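Local coordinates for protein transcriptional regulator, TetR family (Agrobacterium tumefaciens, PDB 2G7S) that probably binds operator DNA as a dimeric transcriptional regulator of the TetR family, its DNA grip presumably tuned by an effector ligand, at residues Cys16-Ser28 against Thr100-Glu112. Numbering follows the deposited sequence. Where two conformers were deposited one is given.
Sequences CARTLIIRGGYNS and THPFCVCALLASE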
loop_
_atom_site.group_PDB
_atom_site.type_symbol
_atom_site.label_atom_id
_atom_site.label_comp_id
_atom_site.label_asym_id
_atom_site.label_seq_id
_atom_site.Cartn_x
_atom_site.Cartn_y
_atom_site.Cartn_z
ATOM N N CYS A 16 4.514 -19.563 10.351
ATOM C CA CYS A 16 4.885 -18.499 11.303
ATOM C C CYS A 16 5.393 -17.259 10.570
ATOM O O CYS A 16 4.934 -16.140 10.808
ATOM C CB CYS A 16 5.964 -19.037 12.285
ATOM S SG CYS A 16 6.631 -17.747 13.316
ATOM N N ALA A 17 6.326 -17.459 9.644
ATOM C CA ALA A 17 6.893 -16.323 8.926
ATOM C C ALA A 17 5.791 -15.600 8.118
ATOM O O ALA A 17 5.811 -14.359 8.003
ATOM C CB ALA A 17 7.965 -16.797 8.010
ATOM N N ARG A 18 4.850 -16.346 7.587
ATOM C CA ARG A 18 3.757 -15.673 6.811
ATOM C C ARG A 18 2.971 -14.759 7.778
ATOM O O ARG A 18 2.660 -13.601 7.440
ATOM C CB ARG A 18 2.848 -16.694 6.176
ATOM C CG ARG A 18 1.952 -15.892 5.213
ATOM C CD ARG A 18 0.891 -16.483 4.443
ATOM N NE ARG A 18 1.267 -17.695 3.783
ATOM C CZ ARG A 18 0.394 -18.402 3.031
ATOM N NH1 ARG A 18 -0.854 -17.938 2.889
ATOM N NH2 ARG A 18 0.781 -19.567 2.485
ATOM N N THR A 19 2.606 -15.259 8.957
ATOM C CA THR A 19 1.839 -14.421 9.862
ATOM C C THR A 19 2.645 -13.198 10.280
ATOM O O THR A 19 2.126 -12.083 10.304
ATOM C CB THR A 19 1.458 -15.280 11.086
ATOM O OG1 THR A 19 0.659 -16.360 10.610
ATOM C CG2 THR A 19 0.706 -14.487 12.119
ATOM N N LEU A 20 3.946 -13.381 10.533
ATOM C CA LEU A 20 4.769 -12.236 10.961
ATOM C C LEU A 20 4.923 -11.204 9.828
ATOM O O LEU A 20 4.923 -9.999 10.068
ATOM C CB LEU A 20 6.184 -12.665 11.476
ATOM C CG LEU A 20 6.117 -13.675 12.675
ATOM C CD1 LEU A 20 7.541 -14.064 13.014
ATOM C CD2 LEU A 20 5.404 -12.984 13.868
ATOM N N ILE A 21 5.132 -11.689 8.590
ATOM C CA ILE A 21 5.376 -10.780 7.501
ATOM C C ILE A 21 4.118 -9.925 7.195
ATOM O O ILE A 21 4.247 -8.744 6.752
ATOM C CB ILE A 21 5.911 -11.529 6.283
ATOM C CG1 ILE A 21 6.960 -10.781 5.537
ATOM C CG2 ILE A 21 4.826 -12.259 5.555
ATOM C CD1 ILE A 21 7.748 -11.613 4.507
ATOM N N ILE A 22 2.926 -10.490 7.429
ATOM C CA ILE A 22 1.710 -9.712 7.224
ATOM C C ILE A 22 1.542 -8.590 8.233
ATOM O O ILE A 22 0.815 -7.595 7.985
ATOM C CB ILE A 22 0.508 -10.705 7.127
ATOM C CG1 ILE A 22 0.613 -11.494 5.841
ATOM C CG2 ILE A 22 -0.831 -9.957 7.158
ATOM C CD1 ILE A 22 -0.310 -12.725 5.886
ATOM N N ARG A 23 2.215 -8.691 9.373
ATOM C CA ARG A 23 2.159 -7.596 10.328
ATOM C C ARG A 23 3.012 -6.400 9.966
ATOM O O ARG A 23 2.672 -5.259 10.271
ATOM C CB ARG A 23 2.535 -8.066 11.732
ATOM C CG ARG A 23 1.454 -8.969 12.369
ATOM C CD ARG A 23 2.058 -9.921 13.356
ATOM N NE ARG A 23 3.074 -9.378 14.259
ATOM C CZ ARG A 23 4.381 -9.597 14.108
ATOM N NH1 ARG A 23 4.798 -10.252 13.059
ATOM N NH2 ARG A 23 5.268 -9.158 14.991
ATOM N N GLY A 24 4.186 -6.657 9.390
ATOM C CA GLY A 24 5.157 -5.557 9.217
ATOM C C GLY A 24 6.138 -5.676 8.091
ATOM O O GLY A 24 7.055 -4.875 8.115
ATOM N N GLY A 25 6.005 -6.655 7.189
ATOM C CA GLY A 25 6.902 -6.778 6.069
ATOM C C GLY A 25 8.218 -7.494 6.380
ATOM O O GLY A 25 8.467 -8.034 7.475
ATOM N N TYR A 26 9.094 -7.436 5.398
ATOM C CA TYR A 26 10.286 -8.271 5.369
ATOM C C TYR A 26 11.178 -8.059 6.595
ATOM O O TYR A 26 11.799 -8.995 7.107
ATOM C CB TYR A 26 11.071 -7.886 4.128
ATOM C CG TYR A 26 12.232 -8.819 3.865
ATOM C CD1 TYR A 26 12.030 -10.036 3.213
ATOM C CD2 TYR A 26 13.558 -8.461 4.228
ATOM C CE1 TYR A 26 13.119 -10.908 2.955
ATOM C CE2 TYR A 26 14.634 -9.356 3.956
ATOM C CZ TYR A 26 14.385 -10.571 3.351
ATOM O OH TYR A 26 15.400 -11.452 3.100
ATOM N N ASN A 27 11.323 -6.809 7.019
ATOM C CA ASN A 27 12.299 -6.432 8.055
ATOM C C ASN A 27 11.695 -6.349 9.431
ATOM O O ASN A 27 12.345 -5.865 10.381
ATOM C CB ASN A 27 13.001 -5.132 7.662
ATOM C CG ASN A 27 14.029 -5.346 6.574
ATOM O OD1 ASN A 27 14.969 -6.120 6.790
ATOM N ND2 ASN A 27 13.861 -4.698 5.409
ATOM N N SER A 28 10.451 -6.779 9.566
ATOM C CA SER A 28 9.769 -6.643 10.857
ATOM C C SER A 28 9.889 -7.900 11.710
ATOM O O SER A 28 9.303 -7.922 12.815
ATOM C CB SER A 28 8.289 -6.426 10.628
ATOM O OG SER A 28 7.588 -7.538 10.099
ATOM N N THR A 100 -6.435 -12.623 11.128
ATOM C CA THR A 100 -5.221 -13.422 11.243
ATOM C C THR A 100 -4.204 -12.953 10.162
ATOM O O THR A 100 -3.028 -12.635 10.488
ATOM C CB THR A 100 -5.612 -14.919 11.172
ATOM O OG1 THR A 100 -6.258 -15.283 12.408
ATOM C CG2 THR A 100 -4.409 -15.832 10.896
ATOM N N HIS A 101 -4.696 -12.835 8.910
ATOM C CA HIS A 101 -3.990 -12.447 7.671
ATOM C C HIS A 101 -4.827 -11.341 6.919
ATOM O O HIS A 101 -5.324 -11.548 5.839
ATOM C CB HIS A 101 -3.893 -13.678 6.761
ATOM C CG HIS A 101 -2.939 -14.760 7.251
ATOM N ND1 HIS A 101 -2.652 -15.880 6.496
ATOM C CD2 HIS A 101 -2.116 -14.818 8.334
ATOM C CE1 HIS A 101 -1.776 -16.634 7.144
ATOM N NE2 HIS A 101 -1.447 -16.022 8.273
ATOM N N PRO A 102 -5.003 -10.152 7.530
ATOM C CA PRO A 102 -5.852 -9.095 7.001
ATOM C C PRO A 102 -5.147 -8.226 5.951
ATOM O O PRO A 102 -5.593 -7.122 5.692
ATOM C CB PRO A 102 -6.180 -8.246 8.244
ATOM C CG PRO A 102 -4.836 -8.312 9.011
ATOM C CD PRO A 102 -4.422 -9.775 8.851
ATOM N N PHE A 103 -4.071 -8.714 5.350
ATOM C CA PHE A 103 -3.360 -7.931 4.331
ATOM C C PHE A 103 -2.735 -8.949 3.376
ATOM O O PHE A 103 -2.297 -10.028 3.828
ATOM C CB PHE A 103 -2.276 -7.049 4.961
ATOM C CG PHE A 103 -2.088 -5.687 4.272
ATOM C CD1 PHE A 103 -2.640 -4.542 4.786
ATOM C CD2 PHE A 103 -1.316 -5.582 3.138
ATOM C CE1 PHE A 103 -2.457 -3.302 4.203
ATOM C CE2 PHE A 103 -1.097 -4.339 2.560
ATOM C CZ PHE A 103 -1.680 -3.223 3.061
ATOM N N CYS A 104 -2.642 -8.611 2.110
ATOM C CA CYS A 104 -1.977 -9.461 1.129
ATOM C C CYS A 104 -0.438 -9.388 1.358
ATOM O O CYS A 104 0.134 -8.305 1.427
ATOM C CB CYS A 104 -2.356 -8.927 -0.246
ATOM S SG CYS A 104 -1.340 -9.729 -1.572
ATOM N N VAL A 105 0.216 -10.551 1.477
ATOM C CA VAL A 105 1.669 -10.605 1.641
ATOM C C VAL A 105 2.360 -9.847 0.535
ATOM O O VAL A 105 3.358 -9.149 0.777
ATOM C CB VAL A 105 2.059 -12.131 1.536
ATOM C CG1 VAL A 105 3.581 -12.290 1.354
ATOM C CG2 VAL A 105 1.552 -12.934 2.739
ATOM N N CYS A 106 1.863 -10.023 -0.706
ATOM C CA CYS A 106 2.587 -9.433 -1.843
ATOM C C CYS A 106 2.325 -7.929 -1.898
ATOM O O CYS A 106 3.233 -7.157 -2.217
ATOM C CB CYS A 106 2.200 -10.071 -3.148
ATOM S SG CYS A 106 2.901 -11.756 -3.225
ATOM N N ALA A 107 1.101 -7.478 -1.579
ATOM C CA ALA A 107 0.874 -6.054 -1.591
ATOM C C ALA A 107 1.772 -5.370 -0.535
ATOM O O ALA A 107 2.261 -4.242 -0.728
ATOM C CB ALA A 107 -0.634 -5.760 -1.335
ATOM N N LEU A 108 1.913 -6.007 0.634
ATOM C CA LEU A 108 2.715 -5.416 1.681
ATOM C C LEU A 108 4.175 -5.358 1.226
ATOM O O LEU A 108 4.856 -4.337 1.374
ATOM C CB LEU A 108 2.522 -6.200 3.053
ATOM C CG LEU A 108 2.721 -5.327 4.349
ATOM C CD1 LEU A 108 2.211 -6.075 5.574
ATOM C CD2 LEU A 108 4.074 -4.750 4.603
ATOM N N LEU A 109 4.691 -6.500 0.753
ATOM C CA LEU A 109 6.096 -6.508 0.335
ATOM C C LEU A 109 6.322 -5.503 -0.806
ATOM O O LEU A 109 7.423 -4.985 -0.907
ATOM C CB LEU A 109 6.502 -7.901 -0.120
ATOM C CG LEU A 109 6.671 -8.916 1.026
ATOM C CD1 LEU A 109 6.784 -10.343 0.477
ATOM C CD2 LEU A 109 7.921 -8.626 1.910
ATOM N N ALA A 110 5.322 -5.308 -1.678
ATOM C CA ALA A 110 5.569 -4.379 -2.780
ATOM C C ALA A 110 5.937 -2.997 -2.287
ATOM O O ALA A 110 6.671 -2.288 -2.968
ATOM C CB ALA A 110 4.309 -4.307 -3.670
ATOM N N SER A 111 5.443 -2.582 -1.114
ATOM C CA SER A 111 5.754 -1.235 -0.658
ATOM C C SER A 111 7.195 -1.111 -0.234
ATOM O O SER A 111 7.656 0.003 0.027
ATOM C CB SER A 111 4.905 -0.870 0.543
ATOM O OG SER A 111 5.272 -1.664 1.675
ATOM N N GLU A 112 7.869 -2.248 -0.106
ATOM C CA GLU A 112 9.285 -2.231 0.375
ATOM C C GLU A 112 10.266 -2.659 -0.722
ATOM O O GLU A 112 11.450 -2.939 -0.428
ATOM C CB GLU A 112 9.462 -3.250 1.500
ATOM C CG GLU A 112 8.519 -3.285 2.499
ATOM C CD GLU A 112 8.709 -4.435 3.506
ATOM O OE1 GLU A 112 8.761 -5.661 3.259
ATOM O OE2 GLU A 112 8.515 -4.054 4.607
HETATM O O HOH W 1 -1.927 -15.344 3.888
HETATM O O HOH W 2 -0.532 -11.247 10.718
HETATM O O HOH W 3 9.604 -4.471 6.954
#
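Ile22 and Val105 meet where the first helix of the TetR DNA-binding domain rests on the short helix 105-110 of the C-terminal regulatory domain; the axes of segments 16-24 and 105-110 pass 9.0 Å apart at 48°. Ile22 CG1 packs 3.5 Å from Val105 CG2, and with chi1 at -69° Ile22 CG2 is turned instead to Pro102 CD and Phe103 CB. Ile22 CD1 lies over one face of the His101 ring, a CH-pi contact 3.8 Å from the ring centroid and shifted toward the rim. At the edge of that ring, in its plane, His101 NE2 shares a 3.2 Å hydrogen bond with Thr19 OG1. Arg18 CD approaches the ring obliquely, while its guanidinium turns to a salt bridge with Glu66. One water joins the carbonyl oxygens of Thr19 and Thr100. Farther along, Leu108 CD1 and CD2 reach the backbone of residues 22-25, CD1 3.2 Å from Ile22 O and CD2 3.7 Å from Gly25 N. Gly25 leaves the helix with positive phi, its CA 3.5 Å from Glu112 OE2. There Glu112, extended beyond CG, takes the Tyr26 N-H on the syn lone pair of OE1, 2.8 Å away and nearly straight at 176°. Leu109 CD2 packs against Tyr26 CB. Such a domain interface is characteristic of the TetR fold, in which effector binding is generally relayed to the DNA-binding domain.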